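PDB 2B9S: topoisomerase I-like protein from Leishmania donovani, which probably relaxes supercoiled DNA as the large subunit of a heterodimeric type IB topoisomerase, transiently nicking one strand, and is captured here on nicked DNA with vanadate. Local coordinates for residues L25-V30 / E193-P198; V152-V157 / K227-A232; D183-I188 / V212-M217. All blocks are in the same frame, centred on the assembly; numbering follows the deposited sequence.

Interaction 1 (L25-V30 / E193-P198)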
loop_
_atom_site.group_PDB
_atom_site.type_symbol
_atom_site.label_atom_id
_atom_site.label_comp_id
_atom_site.label_asym_id
_atom_site.label_seq_id
_atom_site.Cartn_x
_atom_site.Cartn_y
_atom_site.Cartn_z
ATOM N N LEU D 25 -6.748 6.599 -25.285
ATOM C CA LEU D 25 -7.359 6.170 -24.052
ATOM C C LEU D 25 -8.838 6.529 -24.018
ATOM O O LEU D 25 -9.206 7.689 -24.128
ATOM C CB LEU D 25 -6.600 6.773 -22.848
ATOM C CG LEU D 25 -6.973 6.396 -21.419
ATOM C CD1 LEU D 25 -7.049 4.874 -21.201
ATOM C CD2 LEU D 25 -5.986 7.071 -20.462
ATOM N N ALA D 26 -9.668 5.512 -23.851
ATOM C CA ALA D 26 -11.104 5.662 -23.734
ATOM C C ALA D 26 -11.618 4.941 -22.487
ATOM O O ALA D 26 -11.236 3.799 -22.210
ATOM C CB ALA D 26 -11.800 5.106 -24.991
ATOM N N HIS D 27 -12.500 5.599 -21.740
ATOM C CA HIS D 27 -13.090 4.998 -20.539
ATOM C C HIS D 27 -14.346 5.755 -20.168
ATOM O O HIS D 27 -14.590 6.844 -20.673
ATOM C CB HIS D 27 -12.083 4.960 -19.359
ATOM C CG HIS D 27 -11.639 6.315 -18.891
ATOM N ND1 HIS D 27 -12.334 7.045 -17.946
ATOM C CD2 HIS D 27 -10.574 7.075 -19.249
ATOM C CE1 HIS D 27 -11.721 8.198 -17.750
ATOM N NE2 HIS D 27 -10.648 8.240 -18.524
ATOM N N ASN D 28 -15.130 5.169 -19.274
ATOM C CA ASN D 28 -16.424 5.713 -18.870
ATOM C C ASN D 28 -16.463 6.440 -17.519
ATOM O O ASN D 28 -17.545 6.669 -16.983
ATOM C CB ASN D 28 -17.447 4.572 -18.853
ATOM C CG ASN D 28 -17.681 3.987 -20.232
ATOM O OD1 ASN D 28 -17.898 4.722 -21.192
ATOM N ND2 ASN D 28 -17.642 2.677 -20.335
ATOM N N GLY D 29 -15.295 6.787 -16.977
ATOM C CA GLY D 29 -15.209 7.510 -15.707
ATOM C C GLY D 29 -15.398 6.612 -14.502
ATOM O O GLY D 29 -14.943 5.470 -14.483
ATOM N N VAL D 30 -16.112 7.119 -13.510
ATOM C CA VAL D 30 -16.139 6.508 -12.183
ATOM C C VAL D 30 -17.541 6.187 -11.690
ATOM O O VAL D 30 -18.499 6.851 -12.071
ATOM C CB VAL D 30 -15.420 7.422 -11.154
ATOM C CG1 VAL D 30 -13.917 7.520 -11.495
ATOM C CG2 VAL D 30 -16.067 8.817 -11.097
ATOM N N GLU D 193 -14.681 9.889 -26.386
ATOM C CA GLU D 193 -15.905 10.339 -25.738
ATOM C C GLU D 193 -15.665 10.595 -24.227
ATOM O O GLU D 193 -15.199 9.702 -23.507
ATOM C CB GLU D 193 -16.979 9.288 -25.938
ATOM C CG GLU D 193 -18.366 9.842 -25.997
ATOM C CD GLU D 193 -19.387 8.770 -26.320
ATOM O OE1 GLU D 193 -19.112 7.946 -27.233
ATOM O OE2 GLU D 193 -20.455 8.750 -25.653
ATOM N N VAL D 194 -15.965 11.813 -23.769
ATOM C CA VAL D 194 -15.772 12.201 -22.367
ATOM C C VAL D 194 -16.911 11.650 -21.497
ATOM O O VAL D 194 -18.080 11.849 -21.829
ATOM C CB VAL D 194 -15.648 13.756 -22.200
ATOM C CG1 VAL D 194 -15.566 14.162 -20.720
ATOM C CG2 VAL D 194 -14.418 14.286 -22.927
ATOM N N PRO D 195 -16.574 10.934 -20.385
ATOM C CA PRO D 195 -17.593 10.493 -19.410
ATOM C C PRO D 195 -18.548 11.632 -19.057
ATOM O O PRO D 195 -18.113 12.764 -18.883
ATOM C CB PRO D 195 -16.754 10.108 -18.185
ATOM C CG PRO D 195 -15.460 9.715 -18.724
ATOM C CD PRO D 195 -15.221 10.489 -19.985
ATOM N N VAL D 196 -19.840 11.351 -18.984
ATOM C CA VAL D 196 -20.817 12.403 -18.648
ATOM C C VAL D 196 -20.875 12.530 -17.125
ATOM O O VAL D 196 -21.032 11.525 -16.444
ATOM C CB VAL D 196 -22.248 12.091 -19.223
ATOM C CG1 VAL D 196 -23.179 13.287 -19.056
ATOM C CG2 VAL D 196 -22.177 11.671 -20.692
ATOM N N PRO D 197 -20.694 13.752 -16.581
ATOM C CA PRO D 197 -20.933 13.886 -15.143
ATOM C C PRO D 197 -22.418 13.697 -14.784
ATOM O O PRO D 197 -23.298 13.931 -15.643
ATOM C CB PRO D 197 -20.470 15.322 -14.834
ATOM C CG PRO D 197 -20.522 16.050 -16.122
ATOM C CD PRO D 197 -20.228 15.020 -17.188
ATOM N N PRO D 198 -22.704 13.264 -13.530
ATOM C CA PRO D 198 -24.089 13.223 -13.043
ATOM C C PRO D 198 -24.839 14.517 -13.330
ATOM O O PRO D 198 -24.244 15.604 -13.317
ATOM C CB PRO D 198 -23.923 13.035 -11.530
ATOM C CG PRO D 198 -22.686 12.230 -11.421
ATOM C CD PRO D 198 -21.761 12.763 -12.513
HETATM O O HOH W 1 -14.338 7.127 -23.907
#
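The backbones of His27-Gly29 and Glu193-Pro195 approach over a short span without a direct hydrogen bond, their nearest CA atoms, those of Asn28 and Pro195, lying 5.0 Å apart. Pro195 supplies the side chain that fills the approach. Its CG stands 3.4 Å from Gly29 N and also touches His27 O, so the ring presses on the peptide units at both ends of Asn28 and not on the Asn28 side chain, whose CB points away. Gly29, at a positive phi of 79°, brings its CA to 3.7 Å from Pro195 CG. The imidazole of His27 lies obliquely to the proline, its CE1 4.2 Å from Pro195 CG. Within the DNA-binding fragment of the enzyme, this joins the chain leaving the edge strand 25-26 to the loop between strands 185-187 and 205-207. The imidazole is gripped at both nitrogens: Gly29 N donates to ND1 over 3.1 Å, while NE2 is bonded to Asn187 O. Chi1 of 63° sets CG between the backbone N and the carbonyl carbon; Gly29 N meets ND1 close to the ring plane, with Gly29 CA at the ring edge. On the Glu193 side a water bridges the two carbonyls, donating to Glu193 O at 2.7 Å and, over a longer 3.3 Å, to His27 O.

Interaction 2 (V152-V157 / K227-A232). With nucleotides of chain A; nucleotides of chain C.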
loop_
_atom_site.group_PDB
_atom_site.type_symbol
_atom_site.label_atom_id
_atom_site.label_comp_id
_atom_site.label_asym_id
_atom_site.label_seq_id
_atom_site.Cartn_x
_atom_site.Cartn_y
_atom_site.Cartn_z
ATOM N N VAL D 152 -10.126 -1.901 -15.311
ATOM C CA VAL D 152 -9.865 -0.782 -14.405
ATOM C C VAL D 152 -9.990 -1.308 -12.960
ATOM O O VAL D 152 -10.886 -2.105 -12.663
ATOM C CB VAL D 152 -10.865 0.339 -14.657
ATOM C CG1 VAL D 152 -10.532 1.551 -13.842
ATOM C CG2 VAL D 152 -10.882 0.685 -16.137
ATOM N N ALA D 153 -9.082 -0.894 -12.076
ATOM C CA ALA D 153 -9.044 -1.472 -10.723
ATOM C C ALA D 153 -10.012 -0.827 -9.728
ATOM O O ALA D 153 -10.911 -1.497 -9.220
ATOM C CB ALA D 153 -7.611 -1.522 -10.164
ATOM N N ASN D 154 -9.840 0.462 -9.447
ATOM C CA ASN D 154 -10.623 1.117 -8.386
ATOM C C ASN D 154 -11.577 2.194 -8.930
ATOM O O ASN D 154 -11.536 3.352 -8.501
ATOM C CB ASN D 154 -9.689 1.670 -7.283
ATOM C CG ASN D 154 -8.653 2.663 -7.826
ATOM O OD1 ASN D 154 -7.981 2.395 -8.830
ATOM N ND2 ASN D 154 -8.527 3.817 -7.168
ATOM N N PHE D 155 -12.436 1.799 -9.876
ATOM C CA PHE D 155 -13.412 2.716 -10.506
ATOM C C PHE D 155 -14.536 3.179 -9.560
ATOM O O PHE D 155 -15.201 4.173 -9.832
ATOM C CB PHE D 155 -14.023 2.081 -11.754
ATOM C CG PHE D 155 -14.706 0.770 -11.488
ATOM C CD1 PHE D 155 -14.025 -0.437 -11.687
ATOM C CD2 PHE D 155 -16.023 0.738 -11.020
ATOM C CE1 PHE D 155 -14.662 -1.652 -11.425
ATOM C CE2 PHE D 155 -16.661 -0.461 -10.748
ATOM C CZ PHE D 155 -15.996 -1.663 -10.957
ATOM N N ARG D 156 -14.760 2.445 -8.471
ATOM C CA ARG D 156 -15.732 2.875 -7.450
ATOM C C ARG D 156 -15.119 3.901 -6.512
ATOM O O ARG D 156 -14.237 3.566 -5.716
ATOM C CB ARG D 156 -16.220 1.695 -6.618
ATOM C CG ARG D 156 -17.107 0.751 -7.341
ATOM C CD ARG D 156 -17.706 -0.234 -6.371
ATOM N NE ARG D 156 -17.670 -1.562 -6.958
ATOM C CZ ARG D 156 -18.703 -2.145 -7.555
ATOM N NH1 ARG D 156 -19.883 -1.514 -7.622
ATOM N NH2 ARG D 156 -18.550 -3.362 -8.067
ATOM N N VAL D 157 -15.597 5.136 -6.608
ATOM C CA VAL D 157 -15.166 6.232 -5.751
ATOM C C VAL D 157 -15.380 5.869 -4.275
ATOM O O VAL D 157 -16.445 5.343 -3.893
ATOM C CB VAL D 157 -15.921 7.549 -6.085
ATOM C CG1 VAL D 157 -15.465 8.687 -5.173
ATOM C CG2 VAL D 157 -15.717 7.922 -7.528
ATOM N N LYS D 227 -5.648 10.757 -4.791
ATOM C CA LYS D 227 -6.166 9.408 -5.072
ATOM C C LYS D 227 -6.404 9.221 -6.587
ATOM O O LYS D 227 -6.867 10.128 -7.280
ATOM C CB LYS D 227 -7.488 9.178 -4.321
ATOM C CG LYS D 227 -7.451 9.280 -2.780
ATOM C CD LYS D 227 -6.595 8.166 -2.166
ATOM C CE LYS D 227 -6.651 8.159 -0.641
ATOM N NZ LYS D 227 -7.988 7.744 -0.114
ATOM N N TYR D 228 -6.099 8.037 -7.096
ATOM C CA TYR D 228 -6.163 7.793 -8.535
ATOM C C TYR D 228 -6.900 6.536 -8.854
ATOM O O TYR D 228 -6.733 5.520 -8.179
ATOM C CB TYR D 228 -4.779 7.623 -9.135
ATOM C CG TYR D 228 -3.865 8.776 -8.914
ATOM C CD1 TYR D 228 -3.835 9.835 -9.810
ATOM C CD2 TYR D 228 -2.982 8.793 -7.819
ATOM C CE1 TYR D 228 -3.006 10.877 -9.619
ATOM C CE2 TYR D 228 -2.157 9.859 -7.621
ATOM C CZ TYR D 228 -2.168 10.888 -8.526
ATOM O OH TYR D 228 -1.315 11.944 -8.352
ATOM N N VAL D 229 -7.713 6.620 -9.900
ATOM C CA VAL D 229 -8.237 5.443 -10.566
ATOM C C VAL D 229 -7.192 4.975 -11.579
ATOM O O VAL D 229 -6.794 5.718 -12.478
ATOM C CB VAL D 229 -9.562 5.744 -11.268
ATOM C CG1 VAL D 229 -10.087 4.498 -11.950
ATOM C CG2 VAL D 229 -10.577 6.287 -10.276
ATOM N N MET D 230 -6.730 3.748 -11.405
ATOM C CA MET D 230 -5.699 3.171 -12.275
ATOM C C MET D 230 -6.113 1.775 -12.791
ATOM O O MET D 230 -7.133 1.222 -12.354
ATOM C CB MET D 230 -4.340 3.167 -11.536
ATOM C CG MET D 230 -3.699 4.595 -11.436
ATOM S SD MET D 230 -2.019 4.588 -10.822
ATOM C CE MET D 230 -1.547 6.331 -10.626
ATOM N N LEU D 231 -5.325 1.206 -13.709
ATOM C CA LEU D 231 -5.647 -0.118 -14.297
ATOM C C LEU D 231 -5.405 -1.274 -13.334
ATOM O O LEU D 231 -4.686 -1.123 -12.362
ATOM C CB LEU D 231 -4.920 -0.348 -15.640
ATOM C CG LEU D 231 -5.162 0.630 -16.804
ATOM C CD1 LEU D 231 -4.751 0.016 -18.125
ATOM C CD2 LEU D 231 -6.594 1.087 -16.893
ATOM N N ALA D 232 -6.057 -2.405 -13.594
ATOM C CA ALA D 232 -5.894 -3.616 -12.807
ATOM C C ALA D 232 -4.511 -4.219 -13.052
ATOM O O ALA D 232 -3.907 -3.963 -14.085
ATOM C CB ALA D 232 -6.992 -4.619 -13.151
ATOM P P DA A 7 0.024 13.639 -11.433
ATOM O OP1 DA A 7 0.009 14.020 -12.864
ATOM O OP2 DA A 7 -1.212 13.598 -10.626
ATOM O "O5'" DA A 7 0.699 12.213 -11.340
ATOM C "C5'" DA A 7 2.003 12.011 -11.821
ATOM C "C4'" DA A 7 2.463 10.610 -11.475
ATOM O "O4'" DA A 7 2.986 10.631 -10.126
ATOM C "C3'" DA A 7 1.424 9.482 -11.499
ATOM O "O3'" DA A 7 2.125 8.305 -11.845
ATOM C "C2'" DA A 7 1.067 9.310 -10.048
ATOM C "C1'" DA A 7 2.464 9.516 -9.449
ATOM N N9 DA A 7 2.440 9.770 -8.005
ATOM C C8 DA A 7 1.504 10.509 -7.351
ATOM N N7 DA A 7 1.710 10.561 -6.072
ATOM C C5 DA A 7 2.826 9.803 -5.858
ATOM C C6 DA A 7 3.522 9.492 -4.687
ATOM N N6 DA A 7 3.137 9.931 -3.478
ATOM N N1 DA A 7 4.603 8.704 -4.810
ATOM C C2 DA A 7 4.974 8.298 -6.031
ATOM N N3 DA A 7 4.378 8.521 -7.202
ATOM C C4 DA A 7 3.300 9.294 -7.044
ATOM P P DA C 13 -8.106 5.673 3.222
ATOM O OP1 DA C 13 -9.445 5.676 3.837
ATOM O OP2 DA C 13 -7.676 6.810 2.431
ATOM O "O5'" DA C 13 -6.996 5.430 4.364
ATOM C "C5'" DA C 13 -7.014 4.270 5.199
ATOM C "C4'" DA C 13 -5.595 3.765 5.355
ATOM O "O4'" DA C 13 -5.179 2.995 4.202
ATOM C "C3'" DA C 13 -4.538 4.855 5.509
ATOM O "O3'" DA C 13 -3.788 4.453 6.617
ATOM C "C2'" DA C 13 -3.783 4.877 4.152
ATOM C "C1'" DA C 13 -3.895 3.411 3.746
ATOM N N9 DA C 13 -3.857 3.186 2.300
ATOM C C8 DA C 13 -4.731 3.748 1.399
ATOM N N7 DA C 13 -4.490 3.411 0.163
ATOM C C5 DA C 13 -3.407 2.535 0.264
ATOM C C6 DA C 13 -2.668 1.822 -0.720
ATOM N N6 DA C 13 -2.971 1.850 -2.019
ATOM N N1 DA C 13 -1.629 1.068 -0.316
ATOM C C2 DA C 13 -1.341 1.010 1.012
ATOM N N3 DA C 13 -1.956 1.641 2.022
ATOM C C4 DA C 13 -2.988 2.396 1.580
#
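Tyr228 O receives the shortest bond between the two segments, from Asn154 ND2 at 2.7 Å. The N-H points at the oxygen with an angle of 172°, and the oxygen lies in the amide plane of Asn154, although the donor is tilted 33° from the carbonyl plane of Tyr228. The other end of the same amide is used as well: Asn154 OD1 accepts from Met230 N over 3.2 Å, again nearly straight. Two bonds from one side chain therefore span Val229; chi1 of 58° sets CG between the backbone N and the carbonyl carbon, and the two bonds fix the turn of the amide beyond it. Ala153 N adds a backbone bond to Met230 O, next to the single bridge between Val152 and Leu231. In this way the loop following strand 148-151 is joined to the end of strand 226-229, an outermost strand of the mixed four-stranded sheet in the DNA-binding fragment. Beside these bonds the valines meet through their CG1 methyls, Val152 CG1 lying 3.5 Å from Val229 CG1. The strand itself reaches two DNA chains, A and C. Lys227 NZ, also salt-bridged to Glu158, donates to OP2 of DA13 in chain C at 2.7 Å. Tyr228 OH donates to OP2 of DA7 in chain A over 2.8 Å, with this oxygen near the ring plane and the sugar C2' over one ring face.

Interaction 3 (D183-I188 / V212-M217). With nucleotides of chain A.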
loop_
_atom_site.group_PDB
_atom_site.type_symbol
_atom_site.label_atom_id
_atom_site.label_comp_id
_atom_site.label_asym_id
_atom_site.label_seq_id
_atom_site.Cartn_x
_atom_site.Cartn_y
_atom_site.Cartn_z
ATOM N N ASP D 183 -14.798 17.479 -7.648
ATOM C CA ASP D 183 -13.522 17.144 -7.006
ATOM C C ASP D 183 -12.612 16.334 -7.936
ATOM O O ASP D 183 -11.395 16.286 -7.736
ATOM C CB ASP D 183 -13.790 16.349 -5.710
ATOM C CG ASP D 183 -14.598 17.139 -4.682
ATOM O OD1 ASP D 183 -14.319 18.337 -4.512
ATOM O OD2 ASP D 183 -15.510 16.573 -4.038
ATOM N N ILE D 184 -13.218 15.715 -8.954
ATOM C CA ILE D 184 -12.569 14.706 -9.808
ATOM C C ILE D 184 -12.077 15.262 -11.143
ATOM O O ILE D 184 -12.826 15.902 -11.896
ATOM C CB ILE D 184 -13.497 13.485 -10.028
ATOM C CG1 ILE D 184 -13.787 12.819 -8.679
ATOM C CG2 ILE D 184 -12.877 12.458 -10.999
ATOM C CD1 ILE D 184 -15.018 11.941 -8.657
ATOM N N THR D 185 -10.789 15.033 -11.398
ATOM C CA THR D 185 -10.142 15.364 -12.672
ATOM C C THR D 185 -10.136 14.086 -13.506
ATOM O O THR D 185 -9.710 13.022 -13.044
ATOM C CB THR D 185 -8.699 15.910 -12.458
ATOM O OG1 THR D 185 -8.758 17.099 -11.657
ATOM C CG2 THR D 185 -8.016 16.258 -13.781
ATOM N N ILE D 186 -10.642 14.202 -14.727
ATOM C CA ILE D 186 -10.668 13.097 -15.683
ATOM C C ILE D 186 -9.450 13.194 -16.600
ATOM O O ILE D 186 -9.140 14.261 -17.140
ATOM C CB ILE D 186 -12.002 13.100 -16.483
ATOM C CG1 ILE D 186 -13.191 12.771 -15.558
ATOM C CG2 ILE D 186 -11.928 12.164 -17.681
ATOM C CD1 ILE D 186 -13.415 11.284 -15.227
ATOM N N ASN D 187 -8.724 12.085 -16.722
ATOM C CA ASN D 187 -7.637 11.982 -17.695
ATOM C C ASN D 187 -8.041 10.987 -18.770
ATOM O O ASN D 187 -8.296 9.815 -18.474
ATOM C CB ASN D 187 -6.321 11.541 -17.053
ATOM C CG ASN D 187 -5.135 11.714 -17.983
ATOM O OD1 ASN D 187 -4.873 12.807 -18.447
ATOM N ND2 ASN D 187 -4.412 10.640 -18.241
ATOM N N ILE D 188 -8.092 11.476 -20.010
ATOM C CA ILE D 188 -8.610 10.718 -21.153
ATOM C C ILE D 188 -7.962 11.188 -22.482
ATOM O O ILE D 188 -7.307 12.236 -22.512
ATOM C CB ILE D 188 -10.162 10.835 -21.181
ATOM C CG1 ILE D 188 -10.799 9.643 -21.905
ATOM C CG2 ILE D 188 -10.612 12.237 -21.624
ATOM C CD1 ILE D 188 -12.262 9.504 -21.688
ATOM N N VAL D 212 0.975 10.158 -18.159
ATOM C CA VAL D 212 0.480 9.491 -16.935
ATOM C C VAL D 212 -0.435 8.293 -17.250
ATOM O O VAL D 212 -0.892 8.156 -18.383
ATOM C CB VAL D 212 -0.159 10.511 -15.881
ATOM C CG1 VAL D 212 0.870 11.585 -15.485
ATOM C CG2 VAL D 212 -1.459 11.151 -16.389
ATOM N N THR D 213 -0.695 7.446 -16.245
ATOM C CA THR D 213 -1.376 6.146 -16.416
ATOM C C THR D 213 -2.728 6.087 -15.702
ATOM O O THR D 213 -3.364 5.021 -15.630
ATOM C CB THR D 213 -0.556 4.954 -15.846
ATOM O OG1 THR D 213 -0.432 5.090 -14.421
ATOM C CG2 THR D 213 0.810 4.850 -16.460
ATOM N N TRP D 214 -3.147 7.218 -15.135
ATOM C CA TRP D 214 -4.381 7.264 -14.362
ATOM C C TRP D 214 -5.540 7.815 -15.169
ATOM O O TRP D 214 -5.326 8.625 -16.088
ATOM C CB TRP D 214 -4.195 8.057 -13.059
ATOM C CG TRP D 214 -3.635 9.460 -13.151
ATOM C CD1 TRP D 214 -2.322 9.834 -12.978
ATOM C CD2 TRP D 214 -4.380 10.694 -13.318
ATOM N NE1 TRP D 214 -2.211 11.207 -13.073
ATOM C CE2 TRP D 214 -3.455 11.750 -13.269
ATOM C CE3 TRP D 214 -5.731 10.993 -13.513
ATOM C CZ2 TRP D 214 -3.835 13.082 -13.419
ATOM C CZ3 TRP D 214 -6.110 12.310 -13.656
ATOM C CH2 TRP D 214 -5.171 13.342 -13.600
ATOM N N LEU D 215 -6.757 7.374 -14.828
ATOM C CA LEU D 215 -7.957 7.759 -15.577
ATOM C C LEU D 215 -8.742 8.852 -14.861
ATOM O O LEU D 215 -9.522 9.599 -15.480
ATOM C CB LEU D 215 -8.883 6.548 -15.818
ATOM C CG LEU D 215 -8.274 5.203 -16.213
ATOM C CD1 LEU D 215 -9.350 4.116 -16.515
ATOM C CD2 LEU D 215 -7.295 5.336 -17.360
ATOM N N ALA D 216 -8.560 8.931 -13.549
ATOM C CA ALA D 216 -9.215 9.946 -12.739
ATOM C C ALA D 216 -8.431 10.181 -11.442
ATOM O O ALA D 216 -7.672 9.309 -11.000
ATOM C CB ALA D 216 -10.690 9.552 -12.460
ATOM N N MET D 217 -8.622 11.363 -10.847
ATOM C CA MET D 217 -7.885 11.797 -9.655
ATOM C C MET D 217 -8.784 12.705 -8.835
ATOM O O MET D 217 -9.552 13.491 -9.386
ATOM C CB MET D 217 -6.596 12.542 -10.057
ATOM C CG MET D 217 -5.705 13.068 -8.911
ATOM S SD MET D 217 -6.176 14.672 -8.164
ATOM C CE MET D 217 -5.770 15.826 -9.470
ATOM P P DC A 8 2.009 7.529 -13.229
ATOM O OP1 DC A 8 3.016 8.055 -14.129
ATOM O OP2 DC A 8 0.588 7.524 -13.683
ATOM O "O5'" DC A 8 2.170 6.021 -12.715
ATOM C "C5'" DC A 8 3.334 5.377 -12.374
ATOM C "C4'" DC A 8 3.421 4.975 -10.890
ATOM O "O4'" DC A 8 2.937 5.956 -9.952
ATOM C "C3'" DC A 8 2.785 3.703 -10.366
ATOM O "O3'" DC A 8 3.439 2.563 -10.947
ATOM C "C2'" DC A 8 3.184 3.861 -8.896
ATOM C "C1'" DC A 8 3.286 5.379 -8.708
ATOM N N1 DC A 8 2.396 5.866 -7.597
ATOM C C2 DC A 8 2.869 5.746 -6.279
ATOM O O2 DC A 8 3.994 5.267 -6.080
ATOM N N3 DC A 8 2.083 6.163 -5.256
ATOM C C4 DC A 8 0.869 6.676 -5.503
ATOM N N4 DC A 8 0.160 7.073 -4.440
ATOM C C5 DC A 8 0.348 6.799 -6.844
ATOM C C6 DC A 8 1.140 6.374 -7.855
ATOM P P DA A 7 0.024 13.639 -11.433
ATOM O OP1 DA A 7 0.009 14.020 -12.864
ATOM O OP2 DA A 7 -1.212 13.598 -10.626
ATOM O "O5'" DA A 7 0.699 12.213 -11.340
ATOM C "C5'" DA A 7 2.003 12.011 -11.821
ATOM C "C4'" DA A 7 2.463 10.610 -11.475
ATOM O "O4'" DA A 7 2.986 10.631 -10.126
ATOM C "C3'" DA A 7 1.424 9.482 -11.499
ATOM O "O3'" DA A 7 2.125 8.305 -11.845
ATOM C "C2'" DA A 7 1.067 9.310 -10.048
ATOM C "C1'" DA A 7 2.464 9.516 -9.449
ATOM N N9 DA A 7 2.440 9.770 -8.005
ATOM C C8 DA A 7 1.504 10.509 -7.351
ATOM N N7 DA A 7 1.710 10.561 -6.072
ATOM C C5 DA A 7 2.826 9.803 -5.858
ATOM C C6 DA A 7 3.522 9.492 -4.687
ATOM N N6 DA A 7 3.137 9.931 -3.478
ATOM N N1 DA A 7 4.603 8.704 -4.810
ATOM C C2 DA A 7 4.974 8.298 -6.031
ATOM N N3 DA A 7 4.378 8.521 -7.202
ATOM C C4 DA A 7 3.300 9.294 -7.044
#
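Packing is tight where Asn187 lies over the indole of Trp214: Asn187 CB is 3.5 Å from Trp214 CZ3, and the amide carbon CG stands over the same ring system. Asn187 CB points toward the other segment and chi1 of -168° puts CG anti to the backbone N; from there ND2 donates to Trp214 O at 3.1 Å, nearly along the C=O axis. Val212 CG2 approaches the same ND2 to 3.5 Å while resting on one face of the indole near its rim; Met217 CB lies on the opposite face. Asn187 OD1 is held by Asp209 N and Gln207 NE2, so the buried amide is bonded at both ends. The backbones form an antiparallel ladder in the mixed sheet of the DNA-binding fragment, joining the neighbouring strands 185-187 and 216-219. Thr185 and Met217 make a hydrogen-bonded pair, with Thr185 N 2.8 Å from Met217 O and a return bond from Met217 N; Ile186 and Ala216 follow as a non-hydrogen-bonded pair. Asn187 N then reaches Leu215 O at 2.9 Å, from above the carbonyl plane. By contrast, the partly exposed face carrying Thr185 and Met217 is looser: the two side chains point the same way, yet Thr185 OG1 and Met217 CE come no nearer than 3.9 Å. Before the ladder begins, the chain at Val212-Trp214 meets DNA. Thr213 N and OG1 both donate to OP2 of DC8 in chain A, the hydroxyl at 2.7 Å, and the indole edge faces the DA7 phosphate.

How the interactions relate
The three centres form a triangle, interaction 3 about 10 Å from each of the others, which are about 13 Å apart. Toward interaction 1 its polar link is the His27-Asn187 bond (NE2 to O, 2.8 Å). Toward interaction 2 the link is the sheet itself: Val229 N to Ala216 O and Val229 O to Leu215 N each measure 2.9 Å. Interactions 1 and 2 meet through Val30, whose CB is 3.7 Å from Val157 CG2. Successive phosphates of chain A are held from interactions 2 and 3, whereas interaction 1 stays about 9 Å from DNA at its nearest atom. The vanadate pocket, Arg290, Lys328, Arg386 and His429, includes none of these residues.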